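Local coordinates for Pdx2 protein (Plasmodium falciparum, PDB 2ABW), which hydrolyses glutamine to glutamate and ammonia, which is channelled to the Pdx1 active site for the synthesis of pyridoxal 5'-phosphate, at residues A[2-10]-A[209-217]; A[69-77]-A[108-116]. One frame throughout, in Å; residues are numbered along the deposited sequence. Where two conformers were deposited one is given.

Contact 1: A[2-10]-A[209-217]; sequences SEITIGVLS and FYEKVKNYK
Ile4 lays its CG2 methyl between two side chains of helix 209-217. CG2 is 3.9 Å from Tyr210 CE1 and equally far from CG1 of Val213. The first torsion of Ile4 explains this: at chi1 -71°, CG1 lies beside the backbone N and CG2 stands anti to it. The exact fit of Ile4 CD1 against the Lys217 chain is doubtful. The phenol ring of Tyr210 meets the isoleucine obliquely. Two residues on, Ile6 points the same way from the strand. Its CD1 rests 3.9 Å from Val213 CG2 and also packs near the backbone at Tyr210 CA, 4.1 Å away. The other branch of Ile6, CG2, reaches the edge of the Phe209 ring, with CE2 at 4.2 Å. Val213 is thus shared: CG1 serves Ile4 and CG2 serves Ile6. The same CG2 also lies over one face of the Phe209 ring, toward its rim.

Near the start of the strand, Lys217 CE comes 3.4 Å from the carbonyl O of Glu3. The ammonium group of Lys217 forms a salt bridge with Asp45, which also accepts from the backbone N of Thr5. The strand and helix axes approach to 9.3 Å at 128°. Helix 204-219 packs on parallel strand 4-9 as one layer of the alpha/beta fold of the class I glutaminase family.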
ATOM      1  N   SER A   2      23.458   3.004   7.600  0.70 31.60           N
ATOM      2  CA  SER A   2      22.434   2.713   8.620  0.70 29.87           C
ATOM      3  C   SER A   2      21.694   1.443   8.112  0.70 28.30           C
ATOM      4  O   SER A   2      21.844   1.070   6.927  0.70 29.33           O
ATOM      5  CB  SER A   2      21.501   3.940   8.775  0.70 30.94           C
ATOM      6  OG  SER A   2      20.341   3.583   9.485  0.70 36.35           O
ATOM      7  N   GLU A   3      20.980   0.731   8.974  1.00 26.09           N
ATOM      8  CA  GLU A   3      20.278  -0.464   8.513  1.00 25.12           C
ATOM      9  C   GLU A   3      18.801  -0.073   8.467  1.00 24.25           C
ATOM     10  O   GLU A   3      18.248   0.268   9.521  1.00 28.08           O
ATOM     11  CB  GLU A   3      20.390  -1.590   9.499  1.00 27.24           C
ATOM     12  CG  GLU A   3      21.821  -2.109   9.681  1.00 32.41           C
ATOM     13  CD  GLU A   3      22.046  -3.206   8.706  1.00 41.65           C
ATOM     14  OE1 GLU A   3      21.227  -4.165   8.795  1.00 44.10           O
ATOM     15  OE2 GLU A   3      23.000  -3.101   7.900  1.00 47.93           O
ATOM     16  N   ILE A   4      18.141  -0.242   7.330  1.00 18.88           N
ATOM     17  CA  ILE A   4      16.701  -0.001   7.202  1.00 19.63           C
ATOM     18  C   ILE A   4      16.046  -1.350   6.956  1.00 18.29           C
ATOM     19  O   ILE A   4      16.519  -2.151   6.132  1.00 19.30           O
ATOM     20  CB  ILE A   4      16.463   0.851   5.932  0.60 20.13           C
ATOM     21  CG1 ILE A   4      16.967   2.281   6.179  0.60 24.14           C
ATOM     22  CG2 ILE A   4      14.983   0.761   5.499  0.60 19.83           C
ATOM     23  CD1 ILE A   4      16.214   2.961   7.226  0.60 25.49           C
ATOM     24  N   THR A   5      14.976  -1.656   7.743  1.00 17.41           N
ATOM     25  CA  THR A   5      14.203  -2.873   7.586  1.00 16.41           C
ATOM     26  C   THR A   5      12.785  -2.537   7.131  1.00 16.16           C
ATOM     27  O   THR A   5      12.083  -1.767   7.804  1.00 17.46           O
ATOM     28  CB  THR A   5      14.118  -3.664   8.894  1.00 18.19           C
ATOM     29  OG1 THR A   5      15.476  -3.987   9.275  1.00 20.86           O
ATOM     30  CG2 THR A   5      13.277  -4.964   8.689  1.00 18.95           C
ATOM     31  N   ILE A   6      12.414  -3.063   5.983  1.00 16.27           N
ATOM     32  CA  ILE A   6      11.065  -2.957   5.492  1.00 15.42           C
ATOM     33  C   ILE A   6      10.427  -4.330   5.569  1.00 14.56           C
ATOM     34  O   ILE A   6      11.014  -5.320   5.121  1.00 15.88           O
ATOM     35  CB  ILE A   6      10.964  -2.365   4.059  1.00 16.51           C
ATOM     36  CG1 ILE A   6      11.452  -0.931   4.158  1.00 14.72           C
ATOM     37  CG2 ILE A   6       9.531  -2.519   3.555  1.00 16.97           C
ATOM     38  CD1 ILE A   6      11.557  -0.205   2.804  1.00 16.67           C
ATOM     39  N   GLY A   7       9.244  -4.388   6.140  1.00 13.23           N
ATOM     40  CA  GLY A   7       8.523  -5.659   6.228  1.00 13.71           C
ATOM     41  C   GLY A   7       7.467  -5.745   5.174  1.00 15.12           C
ATOM     42  O   GLY A   7       6.935  -4.695   4.665  1.00 15.06           O
ATOM     43  N   VAL A   8       7.149  -6.974   4.778  1.00 14.03           N
ATOM     44  CA  VAL A   8       6.029  -7.269   3.855  1.00 15.86           C
ATOM     45  C   VAL A   8       5.082  -8.207   4.547  1.00 16.98           C
ATOM     46  O   VAL A   8       5.445  -9.291   4.954  1.00 16.02           O
ATOM     47  CB  VAL A   8       6.481  -7.838   2.512  1.00 17.06           C
ATOM     48  CG1 VAL A   8       5.261  -8.140   1.580  1.00 16.46           C
ATOM     49  CG2 VAL A   8       7.398  -6.832   1.795  1.00 15.58           C
ATOM     50  N   LEU A   9       3.839  -7.777   4.759  1.00 16.43           N
ATOM     51  CA  LEU A   9       2.820  -8.640   5.427  0.70 17.60           C
ATOM     52  C   LEU A   9       2.696  -9.901   4.573  0.70 18.84           C
ATOM     53  O   LEU A   9       2.619  -9.824   3.348  0.70 18.06           O
ATOM     54  CB  LEU A   9       1.508  -7.846   5.538  1.00 16.50           C
ATOM     55  CG  LEU A   9       0.527  -8.610   6.456  1.00 19.64           C
ATOM     56  CD1 LEU A   9       0.886  -8.521   7.943  1.00 21.61           C
ATOM     57  CD2 LEU A   9      -0.898  -8.057   6.261  1.00 23.09           C
ATOM     58  N   SER A  10       2.760 -11.072   5.192  0.70 18.27           N
ATOM     59  CA  SER A  10       2.891 -12.316   4.403  0.70 19.56           C
ATOM     60  C   SER A  10       1.877 -13.403   4.670  0.70 20.79           C
ATOM     61  O   SER A  10       1.913 -14.483   4.020  0.70 20.38           O
ATOM     62  CB  SER A  10       4.277 -12.861   4.582  0.70 18.17           C
ATOM     63  OG  SER A  10       4.479 -13.332   5.896  0.70 22.27           O
ATOM     64  N   PHE A 209       9.033   4.356  -1.919  1.00 12.91           N
ATOM     65  CA  PHE A 209       8.641   3.934  -0.532  1.00 13.27           C
ATOM     66  C   PHE A 209       9.917   3.742   0.300  1.00 13.51           C
ATOM     67  O   PHE A 209       9.932   4.128   1.478  1.00 14.30           O
ATOM     68  CB  PHE A 209       7.810   2.671  -0.522  1.00 13.33           C
ATOM     69  CG  PHE A 209       7.313   2.319   0.862  1.00 13.03           C
ATOM     70  CD1 PHE A 209       6.409   3.200   1.492  1.00 12.09           C
ATOM     71  CD2 PHE A 209       7.669   1.178   1.540  1.00 13.50           C
ATOM     72  CE1 PHE A 209       5.987   2.939   2.768  1.00 15.87           C
ATOM     73  CE2 PHE A 209       7.218   0.924   2.808  1.00 14.99           C
ATOM     74  CZ  PHE A 209       6.417   1.801   3.402  1.00 16.25           C
ATOM     75  N   TYR A 210      10.980   3.189  -0.244  1.00 13.69           N
ATOM     76  CA  TYR A 210      12.232   3.071   0.509  1.00 13.12           C
ATOM     77  C   TYR A 210      12.676   4.472   1.005  1.00 13.53           C
ATOM     78  O   TYR A 210      13.046   4.635   2.183  1.00 15.15           O
ATOM     79  CB  TYR A 210      13.296   2.464  -0.372  1.00 14.39           C
ATOM     80  CG  TYR A 210      14.622   2.527   0.293  1.00 12.92           C
ATOM     81  CD1 TYR A 210      15.011   1.635   1.260  1.00 14.70           C
ATOM     82  CD2 TYR A 210      15.515   3.559   0.038  1.00 14.22           C
ATOM     83  CE1 TYR A 210      16.240   1.747   1.902  1.00 13.83           C
ATOM     84  CE2 TYR A 210      16.735   3.680   0.669  1.00 13.93           C
ATOM     85  CZ  TYR A 210      17.094   2.805   1.654  1.00 14.88           C
ATOM     86  OH  TYR A 210      18.315   2.844   2.360  1.00 14.99           O
ATOM     87  N   GLU A 211      12.712   5.457   0.128  1.00 13.27           N
ATOM     88  CA  GLU A 211      13.141   6.787   0.503  1.00 14.98           C
ATOM     89  C   GLU A 211      12.214   7.355   1.586  1.00 16.17           C
ATOM     90  O   GLU A 211      12.722   8.006   2.511  1.00 16.43           O
ATOM     91  CB  GLU A 211      13.171   7.652  -0.730  1.00 15.11           C
ATOM     92  CG  GLU A 211      14.316   7.369  -1.631  1.00 16.91           C
ATOM     93  CD  GLU A 211      15.662   7.780  -1.088  1.00 22.59           C
ATOM     94  OE1 GLU A 211      15.727   8.701  -0.266  1.00 24.09           O
ATOM     95  OE2 GLU A 211      16.693   7.233  -1.480  1.00 24.07           O
ATOM     96  N   LYS A 212      10.924   7.010   1.540  1.00 15.47           N
ATOM     97  CA  LYS A 212       9.977   7.442   2.578  1.00 15.64           C
ATOM     98  C   LYS A 212      10.374   6.907   3.931  1.00 16.49           C
ATOM     99  O   LYS A 212      10.384   7.562   4.978  1.00 16.56           O
ATOM    100  CB  LYS A 212       8.582   6.997   2.232  1.00 16.17           C
ATOM    101  CG  LYS A 212       7.499   7.575   3.062  1.00 16.45           C
ATOM    102  CD  LYS A 212       6.133   7.214   2.467  1.00 17.87           C
ATOM    103  CE  LYS A 212       4.929   7.665   3.378  1.00 18.74           C
ATOM    104  NZ  LYS A 212       4.845   9.134   3.198  1.00 17.84           N
ATOM    105  N   VAL A 213      10.700   5.619   3.948  1.00 14.24           N
ATOM    106  CA  VAL A 213      11.139   4.927   5.197  1.00 14.64           C
ATOM    107  C   VAL A 213      12.457   5.518   5.675  1.00 16.90           C
ATOM    108  O   VAL A 213      12.650   5.757   6.875  1.00 16.57           O
ATOM    109  CB  VAL A 213      11.229   3.398   4.983  1.00 13.59           C
ATOM    110  CG1 VAL A 213      11.738   2.724   6.281  1.00 17.77           C
ATOM    111  CG2 VAL A 213       9.907   2.795   4.570  1.00 14.50           C
ATOM    112  N   LYS A 214      13.415   5.706   4.733  1.00 15.31           N
ATOM    113  CA  LYS A 214      14.702   6.327   5.101  1.00 15.98           C
ATOM    114  C   LYS A 214      14.525   7.683   5.713  1.00 17.80           C
ATOM    115  O   LYS A 214      15.150   7.928   6.774  1.00 17.70           O
ATOM    116  CB  LYS A 214      15.554   6.417   3.820  1.00 16.19           C
ATOM    117  CG  LYS A 214      16.944   6.978   4.115  1.00 18.74           C
ATOM    118  CD  LYS A 214      17.546   7.542   2.859  1.00 19.95           C
ATOM    119  CE  LYS A 214      17.074   8.993   2.650  1.00 22.60           C
ATOM    120  NZ  LYS A 214      17.592   9.615   1.439  1.00 25.98           N
ATOM    121  N   ASN A 215      13.655   8.497   5.167  1.00 17.70           N
ATOM    122  CA  ASN A 215      13.469   9.886   5.677  1.00 19.09           C
ATOM    123  C   ASN A 215      12.809   9.817   7.056  1.00 19.14           C
ATOM    124  O   ASN A 215      13.151  10.533   7.997  1.00 20.15           O
ATOM    125  CB  ASN A 215      12.575  10.670   4.763  1.00 21.03           C
ATOM    126  CG  ASN A 215      13.246  11.026   3.407  1.00 24.44           C
ATOM    127  OD1 ASN A 215      14.403  11.053   3.319  1.00 30.64           O
ATOM    128  ND2 ASN A 215      12.441  11.422   2.447  1.00 28.38           N
ATOM    129  N   TYR A 216      11.853   8.898   7.203  1.00 17.33           N
ATOM    130  CA  TYR A 216      11.293   8.620   8.538  1.00 19.53           C
ATOM    131  C   TYR A 216      12.342   8.298   9.577  1.00 20.34           C
ATOM    132  O   TYR A 216      12.370   8.900  10.665  1.00 20.13           O
ATOM    133  CB  TYR A 216      10.179   7.517   8.482  1.00 18.40           C
ATOM    134  CG  TYR A 216       9.923   6.907   9.846  1.00 21.85           C
ATOM    135  CD1 TYR A 216       9.097   7.503  10.702  1.00 25.01           C
ATOM    136  CD2 TYR A 216      10.547   5.727  10.241  1.00 24.33           C
ATOM    137  CE1 TYR A 216       8.902   6.948  11.974  1.00 21.79           C
ATOM    138  CE2 TYR A 216      10.380   5.200  11.486  1.00 25.41           C
ATOM    139  CZ  TYR A 216       9.541   5.823  12.357  1.00 21.70           C
ATOM    140  OH  TYR A 216       9.399   5.276  13.604  1.00 28.55           O
ATOM    141  N   LYS A 217      13.234   7.376   9.261  1.00 22.32           N
ATOM    142  CA  LYS A 217      14.238   6.954  10.236  1.00 25.02           C
ATOM    143  C   LYS A 217      15.126   8.127  10.592  1.00 24.67           C
ATOM    144  O   LYS A 217      15.486   8.277  11.771  1.00 24.50           O
ATOM    145  CB  LYS A 217      15.076   5.816   9.644  1.00 27.06           C
ATOM    146  CG  LYS A 217      15.590   4.854  10.732  1.00 30.55           C
ATOM    147  CD  LYS A 217      15.951   3.532  10.189  1.00 31.81           C
ATOM    148  CE  LYS A 217      16.467   2.569  11.253  1.00 36.09           C
ATOM    149  NZ  LYS A 217      15.577   2.414  12.453  1.00 34.42           N
TER

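Contact 2: A[69-77]-A[108-116]; sequences YNALVHFIH and NKFSFGGLD
Two firm hydrogen bonds join helix 69-77 to the backbone of the loop 108-114. The hydroxyl of Tyr69 donates to Ser111 O at 2.7 Å, with the donor tilted 29° from the carbonyl plane. His77 NE2 donates to Phe112 O at 2.8 Å. This bond, nearly in the ring plane, and Ile76 CG2 over the centre of one face help set how the imidazole is turned. A weaker bond links Lys109 NZ to Asn70 OD1; the main partner of this ammonium is Asp66.

Apolar contacts centre on Phe112. Its CE1 is 3.5 Å from Tyr69 CD1 and 3.6 Å from CD1 of Leu72. The two aromatic rings meet rim to rim, with planes at 30°. Ile76 CD1 presses on Phe112 CB at 3.5 Å. On the far part of Tyr69, Lys109 crosses the ring obliquely, its CE 3.3 Å from CE2.

Backbone shape lets the loop come close. Gly113 and Gly114 have positive phi and pass beside His77. Ser111 OG accepts from Gly113 N at 2.8 Å, an ST turn, and also hydrogen-bonds Ser94 O. Phe110 touches Ser54, a probable glutamine-binding residue. The contact probably helps hold the loop beside the glutamine site against helix 63-77.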
ATOM      1  N   TYR A  69      -4.092  -6.781  14.224  1.00 15.15           N
ATOM      2  CA  TYR A  69      -4.891  -5.646  13.762  1.00 15.75           C
ATOM      3  C   TYR A  69      -4.589  -4.434  14.672  1.00 15.54           C
ATOM      4  O   TYR A  69      -4.250  -3.343  14.234  1.00 16.77           O
ATOM      5  CB  TYR A  69      -6.360  -5.947  13.832  1.00 17.28           C
ATOM      6  CG  TYR A  69      -7.206  -4.780  13.500  1.00 13.68           C
ATOM      7  CD1 TYR A  69      -7.419  -4.346  12.197  1.00 16.11           C
ATOM      8  CD2 TYR A  69      -7.772  -4.034  14.500  1.00 16.46           C
ATOM      9  CE1 TYR A  69      -8.200  -3.237  11.877  1.00 16.47           C
ATOM     10  CE2 TYR A  69      -8.494  -2.853  14.191  1.00 16.44           C
ATOM     11  CZ  TYR A  69      -8.757  -2.491  12.916  1.00 16.40           C
ATOM     12  OH  TYR A  69      -9.475  -1.335  12.613  1.00 16.76           O
ATOM     13  N   ASN A  70      -4.717  -4.649  15.977  1.00 15.65           N
ATOM     14  CA  ASN A  70      -4.530  -3.490  16.933  1.00 15.90           C
ATOM     15  C   ASN A  70      -3.084  -2.993  16.841  1.00 15.87           C
ATOM     16  O   ASN A  70      -2.864  -1.776  16.867  1.00 16.29           O
ATOM     17  CB  ASN A  70      -4.824  -3.915  18.296  1.00 15.13           C
ATOM     18  CG  ASN A  70      -6.313  -4.246  18.514  1.00 16.59           C
ATOM     19  OD1 ASN A  70      -7.121  -3.651  17.897  1.00 22.60           O
ATOM     20  ND2 ASN A  70      -6.615  -5.107  19.450  1.00 21.99           N
ATOM     21  N   ALA A  71      -2.110  -3.887  16.655  1.00 14.63           N
ATOM     22  CA  ALA A  71      -0.720  -3.443  16.532  1.00 16.00           C
ATOM     23  C   ALA A  71      -0.500  -2.649  15.243  1.00 15.20           C
ATOM     24  O   ALA A  71       0.260  -1.666  15.207  1.00 15.48           O
ATOM     25  CB  ALA A  71       0.261  -4.645  16.649  1.00 16.14           C
ATOM     26  N   LEU A  72      -1.140  -3.081  14.163  1.00 15.51           N
ATOM     27  CA  LEU A  72      -1.074  -2.348  12.861  1.00 15.20           C
ATOM     28  C   LEU A  72      -1.684  -0.946  12.985  1.00 15.56           C
ATOM     29  O   LEU A  72      -1.125   0.001  12.529  1.00 16.35           O
ATOM     30  CB  LEU A  72      -1.680  -3.198  11.742  1.00 15.45           C
ATOM     31  CG  LEU A  72      -0.887  -4.437  11.398  1.00 17.01           C
ATOM     32  CD1 LEU A  72      -1.682  -5.376  10.487  1.00 17.17           C
ATOM     33  CD2 LEU A  72       0.382  -4.027  10.664  1.00 18.30           C
ATOM     34  N   VAL A  73      -2.812  -0.851  13.668  1.00 15.14           N
ATOM     35  CA  VAL A  73      -3.457   0.431  13.862  1.00 14.72           C
ATOM     36  C   VAL A  73      -2.518   1.308  14.609  1.00 14.74           C
ATOM     37  O   VAL A  73      -2.382   2.504  14.315  1.00 14.11           O
ATOM     38  CB  VAL A  73      -4.857   0.251  14.515  1.00 15.08           C
ATOM     39  CG1 VAL A  73      -5.416   1.646  14.951  1.00 16.15           C
ATOM     40  CG2 VAL A  73      -5.808  -0.426  13.548  1.00 16.38           C
ATOM     41  N   HIS A  74      -1.937   0.794  15.691  1.00 14.47           N
ATOM     42  CA  HIS A  74      -1.003   1.580  16.473  1.00 13.64           C
ATOM     43  C   HIS A  74       0.222   2.017  15.630  1.00 13.91           C
ATOM     44  O   HIS A  74       0.721   3.154  15.722  1.00 14.33           O
ATOM     45  CB  HIS A  74      -0.627   0.821  17.735  1.00 15.51           C
ATOM     46  CG  HIS A  74       0.478   1.438  18.531  1.00 15.26           C
ATOM     47  ND1 HIS A  74       1.773   0.987  18.410  1.00 16.26           N
ATOM     48  CD2 HIS A  74       0.481   2.357  19.512  1.00 16.43           C
ATOM     49  CE1 HIS A  74       2.528   1.625  19.277  1.00 18.34           C
ATOM     50  NE2 HIS A  74       1.786   2.553  19.860  1.00 15.96           N
ATOM     51  N   PHE A  75       0.751   1.096  14.848  1.00 14.34           N
ATOM     52  CA  PHE A  75       1.932   1.335  13.992  1.00 14.10           C
ATOM     53  C   PHE A  75       1.626   2.481  13.033  1.00 15.09           C
ATOM     54  O   PHE A  75       2.444   3.395  12.866  1.00 15.44           O
ATOM     55  CB  PHE A  75       2.213   0.082  13.214  1.00 14.17           C
ATOM     56  CG  PHE A  75       3.350   0.117  12.201  1.00 15.80           C
ATOM     57  CD1 PHE A  75       3.143   0.600  10.917  1.00 16.38           C
ATOM     58  CD2 PHE A  75       4.564  -0.459  12.552  1.00 15.86           C
ATOM     59  CE1 PHE A  75       4.145   0.604   9.980  1.00 17.54           C
ATOM     60  CE2 PHE A  75       5.588  -0.507  11.581  1.00 17.48           C
ATOM     61  CZ  PHE A  75       5.316   0.006  10.331  1.00 16.41           C
ATOM     62  N   ILE A  76       0.452   2.469  12.436  1.00 14.72           N
ATOM     63  CA  ILE A  76       0.061   3.462  11.479  1.00 14.22           C
ATOM     64  C   ILE A  76      -0.201   4.805  12.079  1.00 13.99           C
ATOM     65  O   ILE A  76       0.171   5.847  11.537  1.00 17.97           O
ATOM     66  CB  ILE A  76      -1.189   2.970  10.690  1.00 14.72           C
ATOM     67  CG1 ILE A  76      -0.898   1.733   9.869  1.00 14.26           C
ATOM     68  CG2 ILE A  76      -1.752   4.048   9.716  1.00 17.20           C
ATOM     69  CD1 ILE A  76      -2.124   0.953   9.501  1.00 16.25           C
ATOM     70  N   HIS A  77      -0.971   4.856  13.160  1.00 13.43           N
ATOM     71  CA  HIS A  77      -1.605   6.049  13.644  1.00 14.22           C
ATOM     72  C   HIS A  77      -1.024   6.665  14.896  1.00 14.98           C
ATOM     73  O   HIS A  77      -1.156   7.847  15.088  1.00 15.20           O
ATOM     74  CB  HIS A  77      -3.063   5.744  13.975  1.00 14.15           C
ATOM     75  CG  HIS A  77      -3.863   5.367  12.772  1.00 16.08           C
ATOM     76  ND1 HIS A  77      -4.175   6.273  11.766  1.00 14.99           N
ATOM     77  CD2 HIS A  77      -4.323   4.166  12.380  1.00 15.37           C
ATOM     78  CE1 HIS A  77      -4.895   5.629  10.847  1.00 16.45           C
ATOM     79  NE2 HIS A  77      -4.964   4.351  11.156  1.00 15.49           N
ATOM     80  N   ASN A 108     -16.899  -1.950  11.843  1.00 28.93           N
ATOM     81  CA  ASN A 108     -16.152  -0.769  11.592  1.00 26.84           C
ATOM     82  C   ASN A 108     -14.702  -0.975  11.981  1.00 25.31           C
ATOM     83  O   ASN A 108     -13.920  -0.029  11.872  1.00 22.49           O
ATOM     84  CB  ASN A 108     -16.788   0.507  12.208  1.00 26.01           C
ATOM     85  CG  ASN A 108     -16.798   0.520  13.697  1.00 25.35           C
ATOM     86  OD1 ASN A 108     -17.516   1.333  14.327  1.00 28.38           O
ATOM     87  ND2 ASN A 108     -16.045  -0.342  14.290  1.00 23.90           N
ATOM     88  N   LYS A 109     -14.327  -2.218  12.316  1.00 23.22           N
ATOM     89  CA  LYS A 109     -12.916  -2.519  12.497  1.00 24.03           C
ATOM     90  C   LYS A 109     -12.349  -3.210  11.251  1.00 20.69           C
ATOM     91  O   LYS A 109     -11.304  -3.787  11.348  1.00 21.11           O
ATOM     92  CB  LYS A 109     -12.671  -3.344  13.775  1.00 25.23           C
ATOM     93  CG  LYS A 109     -12.862  -2.587  15.160  1.00 28.50           C
ATOM     94  CD  LYS A 109     -12.319  -3.335  16.440  1.00 32.02           C
ATOM     95  CE  LYS A 109     -10.752  -3.624  16.494  1.00 37.67           C
ATOM     96  NZ  LYS A 109     -10.168  -4.791  17.452  1.00 35.38           N
ATOM     97  N   PHE A 110     -13.014  -3.131  10.119  1.00 20.16           N
ATOM     98  CA  PHE A 110     -12.479  -3.706   8.891  1.00 19.96           C
ATOM     99  C   PHE A 110     -11.166  -3.054   8.404  1.00 19.50           C
ATOM    100  O   PHE A 110     -10.175  -3.747   8.200  1.00 19.16           O
ATOM    101  CB  PHE A 110     -13.466  -3.620   7.744  1.00 21.13           C
ATOM    102  CG  PHE A 110     -13.002  -4.293   6.480  1.00 21.97           C
ATOM    103  CD1 PHE A 110     -13.059  -5.686   6.377  1.00 25.30           C
ATOM    104  CD2 PHE A 110     -12.647  -3.559   5.342  1.00 25.53           C
ATOM    105  CE1 PHE A 110     -12.673  -6.315   5.185  1.00 23.83           C
ATOM    106  CE2 PHE A 110     -12.274  -4.193   4.144  1.00 24.04           C
ATOM    107  CZ  PHE A 110     -12.288  -5.543   4.077  1.00 21.95           C
ATOM    108  N   SER A 111     -11.199  -1.751   8.126  1.00 19.97           N
ATOM    109  CA  SER A 111     -10.030  -1.038   7.700  1.00 18.71           C
ATOM    110  C   SER A 111      -9.071  -0.720   8.873  1.00 18.17           C
ATOM    111  O   SER A 111      -9.497  -0.516  10.031  1.00 18.15           O
ATOM    112  CB  SER A 111     -10.412   0.285   7.076  0.60 19.24           C
ATOM    113  OG  SER A 111      -9.305   0.998   6.561  0.60 19.03           O
ATOM    114  N   PHE A 112      -7.791  -0.677   8.507  1.00 15.83           N
ATOM    115  CA  PHE A 112      -6.720  -0.117   9.413  1.00 16.50           C
ATOM    116  C   PHE A 112      -6.790   1.373   9.417  1.00 17.22           C
ATOM    117  O   PHE A 112      -6.253   2.011  10.358  1.00 18.21           O
ATOM    118  CB  PHE A 112      -5.306  -0.547   9.035  1.00 18.06           C
ATOM    119  CG  PHE A 112      -5.096  -1.992   8.829  1.00 18.89           C
ATOM    120  CD1 PHE A 112      -5.228  -2.907   9.845  1.00 18.94           C
ATOM    121  CD2 PHE A 112      -4.642  -2.460   7.607  1.00 20.65           C
ATOM    122  CE1 PHE A 112      -5.022  -4.257   9.673  1.00 21.28           C
ATOM    123  CE2 PHE A 112      -4.438  -3.754   7.419  1.00 21.48           C
ATOM    124  CZ  PHE A 112      -4.639  -4.714   8.442  1.00 19.64           C
ATOM    125  N   GLY A 113      -7.358   1.982   8.379  1.00 18.20           N
ATOM    126  CA  GLY A 113      -7.330   3.451   8.224  1.00 16.63           C
ATOM    127  C   GLY A 113      -5.960   3.976   7.779  1.00 15.99           C
ATOM    128  O   GLY A 113      -5.008   3.187   7.661  1.00 17.68           O
ATOM    129  N   GLY A 114      -5.930   5.316   7.510  1.00 15.33           N
ATOM    130  CA  GLY A 114      -4.638   5.974   7.174  1.00 15.64           C
ATOM    131  C   GLY A 114      -4.757   6.828   5.908  1.00 16.64           C
ATOM    132  O   GLY A 114      -4.067   7.803   5.752  1.00 18.24           O
ATOM    133  N   LEU A 115      -5.628   6.414   4.993  1.00 16.36           N
ATOM    134  CA  LEU A 115      -5.946   7.212   3.793  1.00 15.38           C
ATOM    135  C   LEU A 115      -7.412   7.660   3.846  1.00 15.36           C
ATOM    136  O   LEU A 115      -8.313   6.785   3.865  1.00 16.14           O
ATOM    137  CB  LEU A 115      -5.706   6.345   2.533  1.00 16.41           C
ATOM    138  CG  LEU A 115      -4.249   5.918   2.316  1.00 17.46           C
ATOM    139  CD1 LEU A 115      -4.193   4.939   1.202  1.00 17.06           C
ATOM    140  CD2 LEU A 115      -3.388   7.119   2.122  1.00 17.65           C
ATOM    141  N   ASP A 116      -7.600   8.950   3.866  1.00 16.09           N
ATOM    142  CA  ASP A 116      -8.984   9.543   3.931  1.00 17.92           C
ATOM    143  C   ASP A 116      -9.558   9.571   2.527  1.00 17.13           C
ATOM    144  O   ASP A 116      -9.664  10.607   1.888  1.00 17.68           O
ATOM    145  CB  ASP A 116      -9.020  10.846   4.648  1.00 18.89           C
ATOM    146  CG  ASP A 116      -8.717  10.676   6.158  1.00 24.89           C
ATOM    147  OD1 ASP A 116      -8.936   9.567   6.761  1.00 34.77           O
ATOM    148  OD2 ASP A 116      -8.143  11.633   6.702  1.00 30.11           O
TER

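How the contacts relate
The centres of contacts 1 and 2 lie about 18 Å apart, and their nearest atoms are about 5 Å apart without touching. Contact 2 is nested along the chain inside the loop that contact 1 closes. Both meet the large mixed sheet: strand 4-9 is one of its parallel members, and strand 46-49 beside it touches Ile6 and Phe209 in contact 1, and Leu72 and Phe112 in contact 2. Contact 1 ties the chain ends together on the parallel part of the sheet, away from the annotated sites. Contact 2 fastens the loop before strand 115-120 to helix 63-77. This loop passes close to the probable glutamine site, through Phe110.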